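Ionotropic glutamate receptor bacterial homologue (Nostoc punctiforme, PDB 2PYY) binds L-glutamate in its ligand-binding core and, as a bacterial homologue of ionotropic glutamate receptors, probably couples that binding to the opening of an ion channel. Local coordinates at residues P84-G89 against E184-I189; R10-F15 against G65-S70; D103-D108 against E175-I180. One frame throughout, in Å; residues are numbered along the deposited sequence.

Contact 1. Residues P84-G89 against E184-I189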
ATOM      1  N   PRO B  84       8.943  -6.022  -8.415  1.00 20.24           N
ATOM      2  CA  PRO B  84       7.665  -6.732  -8.285  1.00 19.24           C
ATOM      3  C   PRO B  84       7.727  -8.150  -8.859  1.00 18.21           C
ATOM      4  O   PRO B  84       8.369  -8.383  -9.885  1.00 17.76           O
ATOM      5  CB  PRO B  84       6.686  -5.834  -9.049  1.00 21.32           C
ATOM      6  CG  PRO B  84       7.571  -5.059  -9.998  1.00 22.87           C
ATOM      7  CD  PRO B  84       8.783  -4.761  -9.153  1.00 20.63           C
ATOM      8  N   ILE B  85       7.077  -9.102  -8.190  1.00 15.16           N
ATOM      9  CA  ILE B  85       7.079 -10.482  -8.682  1.00 13.39           C
ATOM     10  C   ILE B  85       5.730 -10.839  -9.271  1.00 12.08           C
ATOM     11  O   ILE B  85       5.564 -11.920  -9.841  1.00 11.47           O
ATOM     12  CB  ILE B  85       7.333 -11.517  -7.567  1.00 12.36           C
ATOM     13  CG1 ILE B  85       6.251 -11.364  -6.486  1.00  9.76           C
ATOM     14  CG2 ILE B  85       8.733 -11.363  -7.029  1.00 10.15           C
ATOM     15  CD1 ILE B  85       6.316 -12.369  -5.383  1.00 13.32           C
ATOM     16  N   PHE B  86       4.767  -9.937  -9.117  1.00 10.45           N
ATOM     17  CA  PHE B  86       3.408 -10.181  -9.591  1.00 13.20           C
ATOM     18  C   PHE B  86       2.575  -8.898  -9.601  1.00 13.37           C
ATOM     19  O   PHE B  86       2.796  -8.003  -8.786  1.00 14.38           O
ATOM     20  CB  PHE B  86       2.736 -11.195  -8.659  1.00 13.45           C
ATOM     21  CG  PHE B  86       1.545 -11.887  -9.260  1.00 13.99           C
ATOM     22  CD1 PHE B  86       1.697 -13.092  -9.943  1.00 15.78           C
ATOM     23  CD2 PHE B  86       0.273 -11.350  -9.130  1.00 16.01           C
ATOM     24  CE1 PHE B  86       0.587 -13.759 -10.483  1.00 16.49           C
ATOM     25  CE2 PHE B  86      -0.844 -12.002  -9.663  1.00 14.73           C
ATOM     26  CZ  PHE B  86      -0.683 -13.212 -10.341  1.00 15.42           C
ATOM     27  N   ALA B  87       1.615  -8.819 -10.518  1.00 15.01           N
ATOM     28  CA  ALA B  87       0.715  -7.670 -10.619  1.00 16.21           C
ATOM     29  C   ALA B  87      -0.629  -8.132 -10.065  1.00 18.23           C
ATOM     30  O   ALA B  87      -1.237  -9.071 -10.587  1.00 18.62           O
ATOM     31  CB  ALA B  87       0.562  -7.241 -12.089  1.00 20.70           C
ATOM     32  N   SER B  88      -1.098  -7.482  -9.006  1.00 18.30           N
ATOM     33  CA  SER B  88      -2.366  -7.865  -8.367  1.00 19.83           C
ATOM     34  C   SER B  88      -3.193  -6.637  -7.959  1.00 18.63           C
ATOM     35  O   SER B  88      -2.941  -5.537  -8.432  1.00 20.94           O
ATOM     36  CB  SER B  88      -2.068  -8.726  -7.131  1.00 18.19           C
ATOM     37  OG  SER B  88      -3.249  -9.197  -6.508  1.00 20.39           O
ATOM     38  N   GLY B  89      -4.184  -6.837  -7.095  1.00 19.30           N
ATOM     39  CA  GLY B  89      -4.994  -5.719  -6.654  1.00 19.78           C
ATOM     40  C   GLY B  89      -6.198  -6.153  -5.846  1.00 20.44           C
ATOM     41  O   GLY B  89      -6.535  -7.335  -5.799  1.00 22.40           O
ATOM     42  N   GLU B 184      -2.082  -3.232  -6.874  1.00 23.76           N
ATOM     43  CA  GLU B 184      -0.918  -3.399  -6.013  1.00 22.14           C
ATOM     44  C   GLU B 184      -0.039  -4.473  -6.629  1.00 20.51           C
ATOM     45  O   GLU B 184      -0.530  -5.384  -7.286  1.00 20.44           O
ATOM     46  CB  GLU B 184      -1.335  -3.858  -4.609  1.00 21.94           C
ATOM     47  CG  GLU B 184      -2.482  -3.077  -3.971  1.00 23.10           C
ATOM     48  CD  GLU B 184      -2.702  -3.421  -2.501  1.00 24.43           C
ATOM     49  OE1 GLU B 184      -2.799  -4.634  -2.154  1.00 20.50           O
ATOM     50  OE2 GLU B 184      -2.797  -2.467  -1.691  1.00 26.55           O
ATOM     51  N   SER B 185       1.261  -4.362  -6.433  1.00 20.19           N
ATOM     52  CA  SER B 185       2.141  -5.379  -6.959  1.00 21.43           C
ATOM     53  C   SER B 185       2.734  -6.079  -5.742  1.00 19.63           C
ATOM     54  O   SER B 185       2.798  -5.502  -4.645  1.00 20.12           O
ATOM     55  CB  SER B 185       3.235  -4.755  -7.837  1.00 23.01           C
ATOM     56  OG  SER B 185       4.295  -4.243  -7.058  1.00 29.99           O
ATOM     57  N   TYR B 186       3.116  -7.340  -5.920  1.00 17.38           N
ATOM     58  CA  TYR B 186       3.721  -8.108  -4.836  1.00 14.22           C
ATOM     59  C   TYR B 186       5.213  -8.127  -5.045  1.00 12.17           C
ATOM     60  O   TYR B 186       5.682  -8.124  -6.185  1.00 10.90           O
ATOM     61  CB  TYR B 186       3.263  -9.562  -4.829  1.00 13.41           C
ATOM     62  CG  TYR B 186       1.787  -9.770  -4.686  1.00 13.84           C
ATOM     63  CD1 TYR B 186       0.990  -8.873  -3.967  1.00 13.46           C
ATOM     64  CD2 TYR B 186       1.185 -10.898  -5.239  1.00 12.14           C
ATOM     65  CE1 TYR B 186      -0.377  -9.103  -3.808  1.00 13.63           C
ATOM     66  CE2 TYR B 186      -0.171 -11.136  -5.084  1.00 15.91           C
ATOM     67  CZ  TYR B 186      -0.944 -10.238  -4.369  1.00 14.28           C
ATOM     68  OH  TYR B 186      -2.284 -10.500  -4.229  1.00 17.51           O
ATOM     69  N   GLY B 187       5.953  -8.199  -3.944  1.00 11.46           N
ATOM     70  CA  GLY B 187       7.396  -8.239  -4.025  1.00 11.22           C
ATOM     71  C   GLY B 187       7.926  -9.065  -2.871  1.00 13.73           C
ATOM     72  O   GLY B 187       7.148  -9.522  -2.020  1.00 12.38           O
ATOM     73  N   ILE B 188       9.233  -9.296  -2.866  1.00 12.39           N
ATOM     74  CA  ILE B 188       9.884 -10.035  -1.788  1.00 11.44           C
ATOM     75  C   ILE B 188      10.259  -8.908  -0.825  1.00 12.35           C
ATOM     76  O   ILE B 188      10.817  -7.885  -1.249  1.00 11.76           O
ATOM     77  CB  ILE B 188      11.144 -10.796  -2.322  1.00 12.64           C
ATOM     78  CG1 ILE B 188      10.681 -11.970  -3.201  1.00 12.18           C
ATOM     79  CG2 ILE B 188      12.003 -11.323  -1.160  1.00 12.97           C
ATOM     80  CD1 ILE B 188      11.797 -12.643  -4.048  1.00 13.98           C
ATOM     81  N   ILE B 189       9.896  -9.047   0.448  1.00 12.11           N
ATOM     82  CA  ILE B 189      10.208  -7.998   1.416  1.00 12.30           C
ATOM     83  C   ILE B 189      11.532  -8.354   2.076  1.00 13.08           C
ATOM     84  O   ILE B 189      11.767  -9.513   2.425  1.00 13.28           O
ATOM     85  CB  ILE B 189       9.050  -7.844   2.465  1.00 12.58           C
ATOM     86  CG1 ILE B 189       9.218  -6.550   3.267  1.00 12.18           C
ATOM     87  CG2 ILE B 189       8.995  -9.075   3.374  1.00  8.39           C
ATOM     88  CD1 ILE B 189       7.947  -6.102   3.982  1.00 12.47           C
TER

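Contact 2. Residues R10-F15 against G65-S70. With GLU (glutamic acid), chain E.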
ATOM      1  N   ARG B  10       3.876 -17.025   4.186  1.00 13.19           N
ATOM      2  CA  ARG B  10       2.537 -16.905   4.723  1.00 13.40           C
ATOM      3  C   ARG B  10       1.666 -17.680   3.735  1.00 14.15           C
ATOM      4  O   ARG B  10       1.784 -17.523   2.516  1.00 13.91           O
ATOM      5  CB  ARG B  10       2.149 -15.423   4.798  1.00 13.27           C
ATOM      6  CG  ARG B  10       0.764 -15.139   5.341  1.00 16.46           C
ATOM      7  CD  ARG B  10      -0.194 -14.870   4.200  1.00 19.57           C
ATOM      8  NE  ARG B  10      -1.583 -14.810   4.631  1.00 19.80           N
ATOM      9  CZ  ARG B  10      -2.070 -13.935   5.505  1.00 22.09           C
ATOM     10  NH1 ARG B  10      -1.276 -13.022   6.054  1.00 25.38           N
ATOM     11  NH2 ARG B  10      -3.352 -13.981   5.850  1.00 16.21           N
ATOM     12  N   VAL B  11       0.830 -18.555   4.280  1.00 14.30           N
ATOM     13  CA  VAL B  11      -0.066 -19.391   3.492  1.00 15.19           C
ATOM     14  C   VAL B  11      -1.196 -18.568   2.886  1.00 16.57           C
ATOM     15  O   VAL B  11      -1.975 -17.944   3.598  1.00 16.23           O
ATOM     16  CB  VAL B  11      -0.647 -20.521   4.366  1.00 16.59           C
ATOM     17  CG1 VAL B  11      -1.571 -21.415   3.530  1.00 16.14           C
ATOM     18  CG2 VAL B  11       0.500 -21.349   4.951  1.00 17.64           C
ATOM     19  N   ILE B  12      -1.267 -18.567   1.559  1.00 14.22           N
ATOM     20  CA  ILE B  12      -2.289 -17.825   0.828  1.00 14.24           C
ATOM     21  C   ILE B  12      -2.320 -18.342  -0.616  1.00 15.62           C
ATOM     22  O   ILE B  12      -1.599 -17.854  -1.479  1.00 13.80           O
ATOM     23  CB  ILE B  12      -1.994 -16.292   0.850  1.00 12.88           C
ATOM     24  CG1 ILE B  12      -3.018 -15.555  -0.023  1.00 13.18           C
ATOM     25  CG2 ILE B  12      -0.560 -16.015   0.399  1.00  6.93           C
ATOM     26  CD1 ILE B  12      -3.558 -14.302   0.633  1.00 14.42           C
ATOM     27  N   PRO B  13      -3.144 -19.366  -0.885  1.00 18.37           N
ATOM     28  CA  PRO B  13      -3.252 -19.942  -2.227  1.00 18.80           C
ATOM     29  C   PRO B  13      -3.808 -18.971  -3.253  1.00 19.00           C
ATOM     30  O   PRO B  13      -4.612 -18.099  -2.928  1.00 20.39           O
ATOM     31  CB  PRO B  13      -4.138 -21.172  -2.009  1.00 20.13           C
ATOM     32  CG  PRO B  13      -4.975 -20.799  -0.830  1.00 21.31           C
ATOM     33  CD  PRO B  13      -3.965 -20.115   0.079  1.00 18.85           C
ATOM     34  N   PRO B  14      -3.388 -19.114  -4.520  1.00 19.76           N
ATOM     35  CA  PRO B  14      -2.447 -20.125  -5.018  1.00 18.62           C
ATOM     36  C   PRO B  14      -0.969 -19.724  -4.966  1.00 18.76           C
ATOM     37  O   PRO B  14      -0.137 -20.344  -5.636  1.00 18.58           O
ATOM     38  CB  PRO B  14      -2.919 -20.337  -6.448  1.00 19.04           C
ATOM     39  CG  PRO B  14      -3.268 -18.938  -6.854  1.00 19.22           C
ATOM     40  CD  PRO B  14      -3.998 -18.373  -5.643  1.00 19.36           C
ATOM     41  N   PHE B  15      -0.638 -18.684  -4.203  1.00 15.63           N
ATOM     42  CA  PHE B  15       0.761 -18.261  -4.091  1.00 14.85           C
ATOM     43  C   PHE B  15       1.544 -19.189  -3.159  1.00 14.48           C
ATOM     44  O   PHE B  15       2.645 -19.625  -3.487  1.00 15.08           O
ATOM     45  CB  PHE B  15       0.841 -16.798  -3.627  1.00 12.54           C
ATOM     46  CG  PHE B  15       0.177 -15.845  -4.583  1.00 15.58           C
ATOM     47  CD1 PHE B  15      -1.191 -15.591  -4.499  1.00 12.78           C
ATOM     48  CD2 PHE B  15       0.899 -15.304  -5.652  1.00 16.03           C
ATOM     49  CE1 PHE B  15      -1.833 -14.821  -5.475  1.00 15.09           C
ATOM     50  CE2 PHE B  15       0.268 -14.537  -6.628  1.00 14.26           C
ATOM     51  CZ  PHE B  15      -1.099 -14.295  -6.543  1.00 15.39           C
ATOM     52  N   GLY B  65      11.162 -12.272   3.252  1.00 14.10           N
ATOM     53  CA  GLY B  65       9.882 -12.953   3.261  1.00 12.87           C
ATOM     54  C   GLY B  65       9.206 -12.874   1.907  1.00 13.33           C
ATOM     55  O   GLY B  65       9.412 -11.922   1.159  1.00 14.45           O
ATOM     56  N   ILE B  66       8.402 -13.874   1.582  1.00 11.14           N
ATOM     57  CA  ILE B  66       7.709 -13.886   0.306  1.00 10.99           C
ATOM     58  C   ILE B  66       6.387 -14.620   0.484  1.00 11.51           C
ATOM     59  O   ILE B  66       6.286 -15.573   1.265  1.00 13.55           O
ATOM     60  CB  ILE B  66       8.550 -14.599  -0.787  1.00 10.00           C
ATOM     61  CG1 ILE B  66       7.803 -14.565  -2.117  1.00  7.52           C
ATOM     62  CG2 ILE B  66       8.797 -16.054  -0.383  1.00 10.16           C
ATOM     63  CD1 ILE B  66       8.587 -15.149  -3.299  1.00  6.51           C
ATOM     64  N   ALA B  67       5.378 -14.163  -0.238  1.00 12.22           N
ATOM     65  CA  ALA B  67       4.039 -14.753  -0.208  1.00 13.00           C
ATOM     66  C   ALA B  67       3.237 -13.954  -1.228  1.00 15.41           C
ATOM     67  O   ALA B  67       3.521 -13.993  -2.428  1.00 15.09           O
ATOM     68  CB  ALA B  67       3.432 -14.616   1.184  1.00 11.30           C
ATOM     69  N   ALA B  68       2.248 -13.226  -0.732  1.00 15.32           N
ATOM     70  CA  ALA B  68       1.412 -12.376  -1.551  1.00 16.41           C
ATOM     71  C   ALA B  68       1.514 -11.029  -0.827  1.00 15.93           C
ATOM     72  O   ALA B  68       0.518 -10.475  -0.368  1.00 16.20           O
ATOM     73  CB  ALA B  68      -0.028 -12.887  -1.534  1.00 17.18           C
ATOM     74  N   ILE B  69       2.743 -10.532  -0.724  1.00 15.17           N
ATOM     75  CA  ILE B  69       3.057  -9.295  -0.027  1.00 14.55           C
ATOM     76  C   ILE B  69       3.008  -8.002  -0.847  1.00 13.41           C
ATOM     77  O   ILE B  69       3.914  -7.714  -1.626  1.00 12.46           O
ATOM     78  CB  ILE B  69       4.469  -9.400   0.628  1.00 15.83           C
ATOM     79  CG1 ILE B  69       4.590 -10.731   1.378  1.00 16.16           C
ATOM     80  CG2 ILE B  69       4.691  -8.219   1.595  1.00 12.81           C
ATOM     81  CD1 ILE B  69       5.921 -10.952   2.086  1.00 17.05           C
ATOM     82  N   SER B  70       1.954  -7.217  -0.666  1.00 12.79           N
ATOM     83  CA  SER B  70       1.804  -5.965  -1.394  1.00 13.15           C
ATOM     84  C   SER B  70       2.884  -4.957  -1.030  1.00 14.10           C
ATOM     85  O   SER B  70       3.219  -4.776   0.139  1.00 14.12           O
ATOM     86  CB  SER B  70       0.438  -5.357  -1.092  1.00 14.14           C
ATOM     87  OG  SER B  70      -0.586  -6.223  -1.524  1.00 14.58           O
TER
HETATM   88  N   GLU E2620      -1.482  -8.666  -0.407  1.00 16.95           N
HETATM   89  CA  GLU E2620      -1.984  -8.524   0.991  1.00 17.76           C
HETATM   90  C   GLU E2620      -1.018  -7.665   1.802  1.00 17.99           C
HETATM   91  O   GLU E2620       0.176  -7.631   1.437  1.00 17.78           O
HETATM   92  CB  GLU E2620      -2.111  -9.899   1.649  1.00 18.83           C
HETATM   93  CG  GLU E2620      -2.733  -9.867   3.041  1.00 17.19           C
HETATM   94  CD  GLU E2620      -2.706 -11.223   3.734  1.00 17.15           C
HETATM   95  OE1 GLU E2620      -3.372 -11.370   4.779  1.00 14.43           O
HETATM   96  OE2 GLU E2620      -2.014 -12.136   3.234  1.00 15.35           O
HETATM   97  OXT GLU E2620      -1.458  -7.042   2.790  1.00 18.44           O

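Contact 3. Residues D103-D108 against E175-I180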
ATOM      1  N   ASP B 103     -27.133  -5.788  -3.746  1.00 52.88           N
ATOM      2  CA  ASP B 103     -27.098  -4.331  -3.803  1.00 51.64           C
ATOM      3  C   ASP B 103     -25.666  -3.799  -3.742  1.00 49.60           C
ATOM      4  O   ASP B 103     -25.436  -2.610  -3.506  1.00 49.48           O
ATOM      5  CB  ASP B 103     -27.922  -3.731  -2.658  1.00 53.77           C
ATOM      6  CG  ASP B 103     -27.302  -3.980  -1.298  1.00 55.01           C
ATOM      7  OD1 ASP B 103     -27.110  -5.159  -0.934  1.00 56.59           O
ATOM      8  OD2 ASP B 103     -27.010  -2.993  -0.592  1.00 55.88           O
ATOM      9  N   ILE B 104     -24.707  -4.692  -3.954  1.00 46.06           N
ATOM     10  CA  ILE B 104     -23.300  -4.320  -3.942  1.00 42.76           C
ATOM     11  C   ILE B 104     -22.685  -4.712  -5.278  1.00 40.30           C
ATOM     12  O   ILE B 104     -22.604  -5.894  -5.602  1.00 39.73           O
ATOM     13  CB  ILE B 104     -22.548  -5.034  -2.804  1.00 42.30           C
ATOM     14  CG1 ILE B 104     -23.213  -4.689  -1.469  1.00 41.30           C
ATOM     15  CG2 ILE B 104     -21.081  -4.619  -2.813  1.00 40.15           C
ATOM     16  CD1 ILE B 104     -22.574  -5.341  -0.268  1.00 42.76           C
ATOM     17  N   ARG B 105     -22.259  -3.717  -6.049  1.00 37.37           N
ATOM     18  CA  ARG B 105     -21.675  -3.965  -7.361  1.00 36.62           C
ATOM     19  C   ARG B 105     -20.357  -3.244  -7.561  1.00 35.74           C
ATOM     20  O   ARG B 105     -19.641  -3.514  -8.520  1.00 34.92           O
ATOM     21  CB  ARG B 105     -22.643  -3.518  -8.457  1.00 36.75           C
ATOM     22  CG  ARG B 105     -24.033  -4.138  -8.373  1.00 36.74           C
ATOM     23  CD  ARG B 105     -24.253  -5.101  -9.519  1.00 37.67           C
ATOM     24  NE  ARG B 105     -23.687  -6.419  -9.249  1.00 38.25           N
ATOM     25  CZ  ARG B 105     -23.262  -7.254 -10.192  1.00 36.57           C
ATOM     26  NH1 ARG B 105     -23.324  -6.906 -11.468  1.00 38.80           N
ATOM     27  NH2 ARG B 105     -22.798  -8.448  -9.863  1.00 39.55           N
ATOM     28  N   SER B 106     -20.045  -2.309  -6.670  1.00 34.74           N
ATOM     29  CA  SER B 106     -18.799  -1.562  -6.779  1.00 35.48           C
ATOM     30  C   SER B 106     -18.455  -0.850  -5.478  1.00 34.43           C
ATOM     31  O   SER B 106     -19.185  -0.952  -4.495  1.00 36.31           O
ATOM     32  CB  SER B 106     -18.896  -0.536  -7.915  1.00 35.76           C
ATOM     33  OG  SER B 106     -19.826   0.489  -7.607  1.00 36.35           O
ATOM     34  N   ILE B 107     -17.341  -0.126  -5.487  1.00 34.67           N
ATOM     35  CA  ILE B 107     -16.883   0.613  -4.314  1.00 34.64           C
ATOM     36  C   ILE B 107     -17.993   1.495  -3.771  1.00 34.55           C
ATOM     37  O   ILE B 107     -18.195   1.590  -2.558  1.00 34.02           O
ATOM     38  CB  ILE B 107     -15.714   1.523  -4.664  1.00 36.10           C
ATOM     39  CG1 ILE B 107     -14.978   0.967  -5.888  1.00 36.95           C
ATOM     40  CG2 ILE B 107     -14.790   1.646  -3.468  1.00 34.36           C
ATOM     41  CD1 ILE B 107     -13.945   1.923  -6.468  1.00 39.32           C
ATOM     42  N   ASP B 108     -18.705   2.139  -4.688  1.00 34.16           N
ATOM     43  CA  ASP B 108     -19.805   3.030  -4.347  1.00 34.77           C
ATOM     44  C   ASP B 108     -20.858   2.355  -3.494  1.00 33.56           C
ATOM     45  O   ASP B 108     -21.634   3.028  -2.826  1.00 34.25           O
ATOM     46  CB  ASP B 108     -20.464   3.557  -5.624  1.00 36.18           C
ATOM     47  CG  ASP B 108     -19.550   4.456  -6.421  1.00 37.81           C
ATOM     48  OD1 ASP B 108     -19.961   4.893  -7.518  1.00 38.81           O
ATOM     49  OD2 ASP B 108     -18.421   4.730  -5.956  1.00 39.94           O
ATOM     50  N   GLU B 175     -19.567 -14.751  -5.679  1.00 39.41           N
ATOM     51  CA  GLU B 175     -19.368 -14.065  -6.950  1.00 37.66           C
ATOM     52  C   GLU B 175     -18.465 -12.839  -6.802  1.00 36.35           C
ATOM     53  O   GLU B 175     -18.537 -12.121  -5.804  1.00 34.53           O
ATOM     54  CB  GLU B 175     -20.727 -13.644  -7.540  1.00 39.62           C
ATOM     55  CG  GLU B 175     -20.635 -12.792  -8.810  1.00 39.00           C
ATOM     56  CD  GLU B 175     -21.998 -12.382  -9.375  1.00 39.85           C
ATOM     57  OE1 GLU B 175     -22.021 -11.701 -10.420  1.00 38.83           O
ATOM     58  OE2 GLU B 175     -23.041 -12.734  -8.784  1.00 39.28           O
ATOM     59  N   ILE B 176     -17.608 -12.616  -7.797  1.00 35.30           N
ATOM     60  CA  ILE B 176     -16.693 -11.476  -7.804  1.00 35.46           C
ATOM     61  C   ILE B 176     -17.324 -10.375  -8.643  1.00 35.36           C
ATOM     62  O   ILE B 176     -17.799 -10.629  -9.749  1.00 35.16           O
ATOM     63  CB  ILE B 176     -15.326 -11.857  -8.416  1.00 36.81           C
ATOM     64  CG1 ILE B 176     -14.637 -12.891  -7.527  1.00 37.13           C
ATOM     65  CG2 ILE B 176     -14.454 -10.609  -8.581  1.00 36.10           C
ATOM     66  CD1 ILE B 176     -13.303 -13.368  -8.048  1.00 39.73           C
ATOM     67  N   VAL B 177     -17.317  -9.150  -8.124  1.00 34.88           N
ATOM     68  CA  VAL B 177     -17.931  -8.033  -8.828  1.00 35.21           C
ATOM     69  C   VAL B 177     -17.052  -6.794  -8.957  1.00 36.64           C
ATOM     70  O   VAL B 177     -16.134  -6.570  -8.163  1.00 36.65           O
ATOM     71  CB  VAL B 177     -19.251  -7.610  -8.139  1.00 35.75           C
ATOM     72  CG1 VAL B 177     -20.011  -6.627  -9.022  1.00 35.10           C
ATOM     73  CG2 VAL B 177     -20.108  -8.840  -7.854  1.00 33.35           C
ATOM     74  N   GLY B 178     -17.356  -5.992  -9.974  1.00 36.55           N
ATOM     75  CA  GLY B 178     -16.621  -4.767 -10.218  1.00 37.40           C
ATOM     76  C   GLY B 178     -15.196  -4.982 -10.677  1.00 37.99           C
ATOM     77  O   GLY B 178     -14.722  -6.113 -10.781  1.00 37.24           O
ATOM     78  N   SER B 179     -14.515  -3.881 -10.962  1.00 39.30           N
ATOM     79  CA  SER B 179     -13.127  -3.927 -11.404  1.00 40.29           C
ATOM     80  C   SER B 179     -12.209  -3.838 -10.193  1.00 39.19           C
ATOM     81  O   SER B 179     -12.673  -3.791  -9.051  1.00 39.54           O
ATOM     82  CB  SER B 179     -12.853  -2.768 -12.359  1.00 42.22           C
ATOM     83  OG  SER B 179     -13.392  -1.549 -11.868  1.00 43.59           O
ATOM     84  N   ILE B 180     -10.906  -3.817 -10.437  1.00 37.83           N
ATOM     85  CA  ILE B 180      -9.947  -3.727  -9.347  1.00 36.46           C
ATOM     86  C   ILE B 180     -10.095  -2.368  -8.671  1.00 35.79           C
ATOM     87  O   ILE B 180     -10.060  -1.333  -9.333  1.00 35.50           O
ATOM     88  CB  ILE B 180      -8.501  -3.881  -9.866  1.00 36.47           C
ATOM     89  CG1 ILE B 180      -8.415  -5.087 -10.811  1.00 35.56           C
ATOM     90  CG2 ILE B 180      -7.546  -4.048  -8.696  1.00 35.70           C
ATOM     91  CD1 ILE B 180      -8.899  -6.389 -10.204  1.00 34.86           C
TER

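Contact 1. Residues P84-G89 against E184-I189
Phe86, Ala87 and Ser88 pair antiparallel with Tyr186, Ser185 and Glu184, the short strand segments lying at 139° to each other and 4.5 Å apart at closest. Tyr186 N donates to Phe86 O (3.0 Å), while Ser88 and Glu184 exchange two backbone bonds. Ahead of Phe86 the ladder is broken by a classic beta bulge, in which Ile85 also faces Tyr186 and sends its N to Tyr186 O (2.6 Å). Phe86, Ser88 and Tyr186 share one face of the sheet. The two rings point the same way with planes only 18° apart, yet are slid so far that they barely overlap; Phe86 CB meets Tyr186 CD2 at 3.8 Å. Ile85 crosses the tyrosine at about a right angle, its CG1 3.9 Å from Tyr186 CB. Ser88 CB sits over one face of the tyrosine ring, 3.3 Å from Tyr186 CZ, and Ser88 OG, anti to its backbone N (chi1 -177°), donates to Tyr186 OH (2.8 Å). A phenylalanine in place of Tyr186 would probably leave Ser88 OG and the Asp158 carboxylate without the hydroxyl they share. That hydroxyl, gripped by Ser88 and by the Asp158 carboxylate, ties the paired strands to a residue that binds the glutamate ligand, and Tyr186 itself lines the same pocket.

Contact 2. Residues R10-F15 against G65-S70
Ile12 and Ala68 make the close part of this contact: Ile12 CG2 lies 3.7 Å from Ala68 CB and also brushes the methyl of Ala67. Ile12 CG1 is anti to the backbone N (chi1 175°), and CD1 at the end of that branch stands 3.7 Å from OE2 of the bound glutamate. Ala67 CB packs against Arg10, 3.6 Å from Arg10 O and 3.9 Å from Arg10 CB. Around this apolar core the fit is looser. Phe15 approaches Ala68 CB through CD1 at 4.2 Å, and no hydrogen bond joins the two segments. Val11 turns its side chain away and is partly exposed. The segments run out of the C-terminal ends of strands 5-10 and 64-66, parallel neighbours in the three-stranded sheet of one lobe of a periplasmic-binding-protein fold, so the contact brings together two loops that leave the same end of that sheet to line the pocket. Phe15 carries on into an aromatic cluster with Phe86, Tyr186 and Phe221. On the ligand side the second loop offers backbone and hydroxyl groups: the glutamate N donates to Ala68 O (2.7 Å) and to Ser70 OG, while Ser70 N reaches the ligand O at 2.8 Å with an N-H...O angle of 164°. The side-chain carboxylate of the ligand lies over one face of the Arg10 guanidinium, but some of the modelled separations are too short for their detail to be trusted. Arg10 NE also makes a weak bond back to Val11 O, within its own loop.

Contact 3. Residues D103-D108 against E175-I180
Arg105 and Glu175 form a long salt bridge, with Arg105 NH2 3.4 Å from Glu175 OE1. As a hydrogen bond it is weak, bent to 129° at the proton; the carboxylate oxygen lies at the edge of the guanidinium, near its plane, while the two flat groups are turned 68° apart. Glu175 reaches out as a fully extended chain, CG anti to the backbone N (chi1 174°), whereas the arginine chain curls to lay its guanidinium over Val177. Both residues are exposed and touch a crystal neighbour, so their positions may owe something to the lattice. Beneath the charged pair lies Val177, which is buried. Its CG1 sits over one face of the guanidinium, 3.5 Å from Arg105 CZ, and its second methyl, Val177 CG2, comes to 3.4 Å from Arg105 NH2. The same CG1 lies 3.2 Å from Arg105 O, so the valine is covered by both the backbone and the side chain of the arginine. Gly178 follows with a positive phi, and with no CB it avoids crowding Arg105 O. Arg105 N is hydrogen-bonded to Asp109 OD2. The contact joins the loop between strands 86-94 and 114-118 to the start of strand 175-190, just before the chain turns a corner at Gly178 and Ser179. Residues 175-177 are joined by backbone bonds to Val94 and Ile92 of strand 86-94; Val177 and Ile104 both rest on Val94, while Ile176, pointing away from the loop, packs against Leu162 and Leu163 of helix 159-166.

Contacts 1 and 2 meet directly beside the glutamate, their centres about 10 Å apart. Glu184 OE1 lies 2.8 Å from Ser70 OG, a probable hydrogen bond that makes Glu184 a second-shell partner of the ligand's amino group, and Tyr186 CE2 packs on Phe15 CZ at 3.6 Å. A further probable bond, Ile189 O to Gly65 N, joins strand 175-190 to Gly65 of contact 2. Contact 3 shares strand 175-190 with contact 1 but lies about 22 Å away between centres, touching it through Gly89 CA and Ile180 CG2. Contacts 2 and 3 do not touch: their centres are about 24 Å apart and their nearest atoms about 10 Å.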